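Local coordinates for protein mandelate racemase/muconate lactonizing enzyme/Enolase superfamily (Rhodobacter sphaeroides, PDB 2HZG) that belongs to the enolase superfamily, pairing an enolase-type N-terminal domain with a TIM-barrel-like C-terminal domain that binds a sodium ion between acidic side chains, at residues D344-R347 with L353-A356; A138-G143 with R154-D159. One frame throughout, in Å; residues are numbered along the deposited sequence.

Contact 1 (D344-R347 with L353-A356); sequences DHIR and LIRA
I346 and I354 supply the apolar part of this contact, their side chains crossing at about a right angle. CG2 of I346, held anti to its own backbone N (CG1 takes chi1 -61°), is the branch that reaches across, lying 3.7 Å from CB of I354 and 3.8 Å from the carbonyl O of R355. CG2 of I354 answers from the other segment and rests against the backbone of R347, 3.9 Å from its C atom. Helix 309-316, through L312 and S313, touches I346, while C328 and Y330 of strand 327-331 touch I354.

Polar linkage is indirect. One water donates to O of R347 at 2.8 Å and accepts a weak bond from N of R355 at 3.1 Å, bridging the two backbones. The guanidinium of R355 is engaged outside the two segments, NH1 with O of S131 and NH2 in a salt bridge with D349.

Two extended pieces of one loop are thus joined by the CG2 methyls of two beta-branched side chains and a bridging water rather than by direct strand pairing, while the charged end of R355 serves other partners.

Contact 2 (A138-G143 with R154-D159); sequences ASLLFG and RAARRD
A156 of the helix places its CB against two residues of the strand, 3.9 Å from CB of A138 and 4.2 Å from CD1 of L140. All three side chains are buried, and all three set out from the backbone toward the opposing segment. The small methyls of A138 and A156 let the two backbones come near, with CA of A138 and CA of A156 6.6 Å apart. L140, two residues along the strand, is longer: its CG stands anti to the carbonyl carbon (chi1 -65°), and just one of its two methyls, CD1, touches the helix. V164 of the adjoining strand 163-167 packs on both L140 and A156 and continues the apolar layer.

The rest of the helix surface differs: R154, A155, R157 and R158 are exposed and make no contact with the strand segment, and R157 starts away from it. N of R158 bonds to O of R154 (3.0 Å) and N of D159 to O of A155 (2.9 Å).

Strand 135-141 and helix 146-158 belong to one beta-alpha-beta unit of the TIM-like barrel; between these segments they adhere through dispersion and exclusion of water alone, while charge is kept on the outer surface.

Both contacts lie in the C-terminal barrel domain, contact 2 buried in its wall and contact 1 partly buried in the long loop between helices 336-340 and 368-374. Their centres are 19 Å apart and their nearest atoms about 9 Å apart, so they do not touch. Strand 327-331 relates them: its Y330 touches I354 and R347 in contact 1 and shares a backbone hydrogen bond with S139 of strand 135-141. I354 also bonds through its backbone to K134, just before that strand. The L140 side chain is about 11 Å from a sodium ion, and a glycerol lies about 4 Å from the I354 side chain.

Contact 1 (D344-R347 with L353-A356)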
loop_
_atom_site.group_PDB
_atom_site.type_symbol
_atom_site.label_atom_id
_atom_site.label_comp_id
_atom_site.label_asym_id
_atom_site.label_seq_id
_atom_site.Cartn_x
_atom_site.Cartn_y
_atom_site.Cartn_z
ATOM N N ASP A 344 1.285 -30.495 12.466
ATOM C CA ASP A 344 2.618 -30.555 13.056
ATOM C C ASP A 344 3.191 -29.141 13.229
ATOM O O ASP A 344 2.604 -28.152 12.755
ATOM C CB ASP A 344 3.559 -31.466 12.250
ATOM C CG ASP A 344 3.500 -31.215 10.722
ATOM O OD1 ASP A 344 2.725 -30.340 10.248
ATOM O OD2 ASP A 344 4.236 -31.935 10.000
ATOM N N HIS A 345 4.313 -29.045 13.947
ATOM C CA HIS A 345 4.889 -27.754 14.300
ATOM C C HIS A 345 6.390 -27.792 14.146
ATOM O O HIS A 345 6.979 -28.875 14.062
ATOM C CB HIS A 345 4.503 -27.375 15.731
ATOM C CG HIS A 345 3.034 -27.140 15.905
ATOM N ND1 HIS A 345 2.158 -28.142 16.267
ATOM C CD2 HIS A 345 2.283 -26.031 15.713
ATOM C CE1 HIS A 345 0.932 -27.649 16.329
ATOM N NE2 HIS A 345 0.977 -26.373 15.985
ATOM N N ILE A 346 7.011 -26.619 14.103
ATOM C CA ILE A 346 8.457 -26.537 14.070
ATOM C C ILE A 346 8.977 -26.708 15.504
ATOM O O ILE A 346 8.643 -25.914 16.401
ATOM C CB ILE A 346 8.969 -25.193 13.461
ATOM C CG1 ILE A 346 8.481 -25.040 12.002
ATOM C CG2 ILE A 346 10.509 -25.130 13.577
ATOM C CD1 ILE A 346 8.823 -23.708 11.331
ATOM N N ARG A 347 9.818 -27.716 15.693
ATOM C CA ARG A 347 10.335 -28.042 17.018
ATOM C C ARG A 347 11.846 -27.819 17.110
ATOM O O ARG A 347 12.563 -27.995 16.123
ATOM C CB ARG A 347 9.963 -29.487 17.393
ATOM C CG ARG A 347 8.462 -29.783 17.322
ATOM C CD ARG A 347 7.683 -29.284 18.546
ATOM N NE ARG A 347 7.053 -27.957 18.447
ATOM C CZ ARG A 347 5.852 -27.674 18.969
ATOM N NH1 ARG A 347 5.159 -28.637 19.576
ATOM N NH2 ARG A 347 5.327 -26.445 18.886
ATOM N N LEU A 353 17.807 -24.871 18.659
ATOM C CA LEU A 353 17.693 -24.140 17.407
ATOM C C LEU A 353 16.520 -24.661 16.569
ATOM O O LEU A 353 16.208 -25.878 16.566
ATOM C CB LEU A 353 18.996 -24.249 16.608
ATOM C CG LEU A 353 20.291 -23.756 17.256
ATOM C CD1 LEU A 353 21.433 -23.963 16.297
ATOM C CD2 LEU A 353 20.189 -22.292 17.648
ATOM N N ILE A 354 15.870 -23.750 15.853
ATOM C CA ILE A 354 14.829 -24.150 14.912
ATOM C C ILE A 354 15.229 -23.776 13.492
ATOM O O ILE A 354 16.137 -22.981 13.274
ATOM C CB ILE A 354 13.436 -23.530 15.260
ATOM C CG1 ILE A 354 13.482 -21.981 15.222
ATOM C CG2 ILE A 354 12.868 -24.110 16.600
ATOM C CD1 ILE A 354 12.048 -21.339 15.155
ATOM N N ARG A 355 14.536 -24.323 12.509
ATOM C CA ARG A 355 14.958 -24.068 11.136
ATOM C C ARG A 355 13.806 -24.219 10.179
ATOM O O ARG A 355 12.784 -24.845 10.513
ATOM C CB ARG A 355 16.155 -24.961 10.748
ATOM C CG ARG A 355 15.849 -26.449 10.562
ATOM C CD ARG A 355 17.140 -27.242 10.514
ATOM N NE ARG A 355 17.814 -27.185 11.813
ATOM C CZ ARG A 355 19.127 -27.082 11.987
ATOM N NH1 ARG A 355 19.931 -27.017 10.934
ATOM N NH2 ARG A 355 19.627 -27.041 13.226
ATOM N N ALA A 356 13.950 -23.591 9.020
ATOM C CA ALA A 356 13.075 -23.833 7.891
ATOM C C ALA A 356 13.076 -25.352 7.676
ATOM O O ALA A 356 14.153 -25.960 7.503
ATOM C CB ALA A 356 13.584 -23.096 6.658
HETATM O O HOH W 1 13.591 -27.040 13.664
#

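Contact 2 (A138-G143 with R154-D159)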
loop_
_atom_site.group_PDB
_atom_site.type_symbol
_atom_site.label_atom_id
_atom_site.label_comp_id
_atom_site.label_asym_id
_atom_site.label_seq_id
_atom_site.Cartn_x
_atom_site.Cartn_y
_atom_site.Cartn_z
ATOM N N ALA A 138 11.611 -15.206 21.994
ATOM C CA ALA A 138 10.212 -15.285 22.343
ATOM C C ALA A 138 9.563 -13.952 22.033
ATOM O O ALA A 138 9.970 -12.922 22.575
ATOM C CB ALA A 138 10.037 -15.653 23.849
ATOM N N SER A 139 8.554 -13.964 21.163
ATOM C CA SER A 139 7.949 -12.723 20.742
ATOM C C SER A 139 6.605 -12.539 21.414
ATOM O O SER A 139 5.689 -13.326 21.205
ATOM C CB SER A 139 7.832 -12.640 19.207
ATOM O OG SER A 139 7.590 -11.297 18.840
ATOM N N LEU A 140 6.506 -11.480 22.211
ATOM C CA LEU A 140 5.414 -11.317 23.157
ATOM C C LEU A 140 4.849 -9.908 23.128
ATOM O O LEU A 140 5.483 -8.998 22.634
ATOM C CB LEU A 140 5.919 -11.630 24.593
ATOM C CG LEU A 140 6.346 -13.074 24.854
ATOM C CD1 LEU A 140 7.060 -13.182 26.202
ATOM C CD2 LEU A 140 5.123 -13.985 24.805
ATOM N N LEU A 141 3.667 -9.717 23.695
ATOM C CA LEU A 141 3.168 -8.360 23.867
ATOM C C LEU A 141 3.496 -7.862 25.278
ATOM O O LEU A 141 3.469 -8.628 26.246
ATOM C CB LEU A 141 1.674 -8.301 23.601
ATOM C CG LEU A 141 1.244 -8.717 22.182
ATOM C CD1 LEU A 141 -0.250 -8.763 22.089
ATOM C CD2 LEU A 141 1.838 -7.816 21.075
ATOM N N PHE A 142 3.817 -6.583 25.393
ATOM C CA PHE A 142 3.836 -5.933 26.702
ATOM C C PHE A 142 2.515 -6.159 27.440
ATOM O O PHE A 142 1.442 -6.011 26.849
ATOM C CB PHE A 142 4.059 -4.416 26.562
ATOM C CG PHE A 142 5.489 -4.031 26.350
ATOM C CD1 PHE A 142 6.399 -4.088 27.411
ATOM C CD2 PHE A 142 5.928 -3.586 25.096
ATOM C CE1 PHE A 142 7.722 -3.738 27.237
ATOM C CE2 PHE A 142 7.253 -3.207 24.912
ATOM C CZ PHE A 142 8.162 -3.292 25.987
ATOM N N GLY A 143 2.603 -6.514 28.730
ATOM C CA GLY A 143 1.436 -6.560 29.597
ATOM C C GLY A 143 0.896 -5.162 29.825
ATOM O O GLY A 143 1.587 -4.175 29.575
ATOM N N ARG A 154 9.773 -13.619 32.633
ATOM C CA ARG A 154 10.157 -14.697 33.558
ATOM C C ARG A 154 9.702 -16.051 33.000
ATOM O O ARG A 154 10.488 -16.988 32.975
ATOM C CB ARG A 154 9.562 -14.429 34.963
ATOM C CG ARG A 154 10.054 -15.347 36.103
ATOM C CD ARG A 154 9.489 -14.902 37.477
ATOM N NE ARG A 154 9.729 -15.891 38.538
ATOM C CZ ARG A 154 10.595 -15.747 39.547
ATOM N NH1 ARG A 154 11.330 -14.646 39.666
ATOM N NH2 ARG A 154 10.727 -16.720 40.453
ATOM N N ALA A 155 8.456 -16.139 32.528
ATOM C CA ALA A 155 7.917 -17.396 31.962
ATOM C C ALA A 155 8.656 -17.821 30.688
ATOM O O ALA A 155 8.974 -18.994 30.532
ATOM C CB ALA A 155 6.416 -17.311 31.729
ATOM N N ALA A 156 8.969 -16.861 29.806
ATOM C CA ALA A 156 9.792 -17.132 28.628
ATOM C C ALA A 156 11.191 -17.685 28.978
ATOM O O ALA A 156 11.632 -18.683 28.381
ATOM C CB ALA A 156 9.886 -15.883 27.697
ATOM N N ARG A 157 11.891 -17.043 29.917
ATOM C CA ARG A 157 13.197 -17.544 30.365
ATOM C C ARG A 157 13.064 -18.978 30.896
ATOM O O ARG A 157 13.810 -19.864 30.480
ATOM C CB ARG A 157 13.891 -16.614 31.394
ATOM C CG ARG A 157 15.015 -17.312 32.200
ATOM C CD ARG A 157 16.253 -16.455 32.537
ATOM N NE ARG A 157 16.129 -15.712 33.796
ATOM C CZ ARG A 157 17.152 -15.307 34.553
ATOM N NH1 ARG A 157 18.407 -15.577 34.210
ATOM N NH2 ARG A 157 16.923 -14.628 35.671
ATOM N N ARG A 158 12.090 -19.206 31.775
ATOM C CA ARG A 158 11.863 -20.550 32.335
ATOM C C ARG A 158 11.468 -21.609 31.293
ATOM O O ARG A 158 11.743 -22.797 31.482
ATOM C CB ARG A 158 10.841 -20.481 33.473
ATOM C CG ARG A 158 11.413 -19.770 34.711
ATOM C CD ARG A 158 10.346 -19.353 35.719
ATOM N NE ARG A 158 9.714 -20.496 36.386
ATOM C CZ ARG A 158 10.198 -21.105 37.472
ATOM N NH1 ARG A 158 11.337 -20.694 38.033
ATOM N NH2 ARG A 158 9.538 -22.132 38.001
ATOM N N ASP A 159 10.838 -21.180 30.197
ATOM C CA ASP A 159 10.560 -22.071 29.064
ATOM C C ASP A 159 11.804 -22.360 28.237
ATOM O O ASP A 159 11.765 -23.180 27.328
ATOM C CB ASP A 159 9.464 -21.500 28.154
ATOM C CG ASP A 159 8.082 -21.571 28.778
ATOM O OD1 ASP A 159 7.876 -22.310 29.776
ATOM O OD2 ASP A 159 7.180 -20.877 28.259
#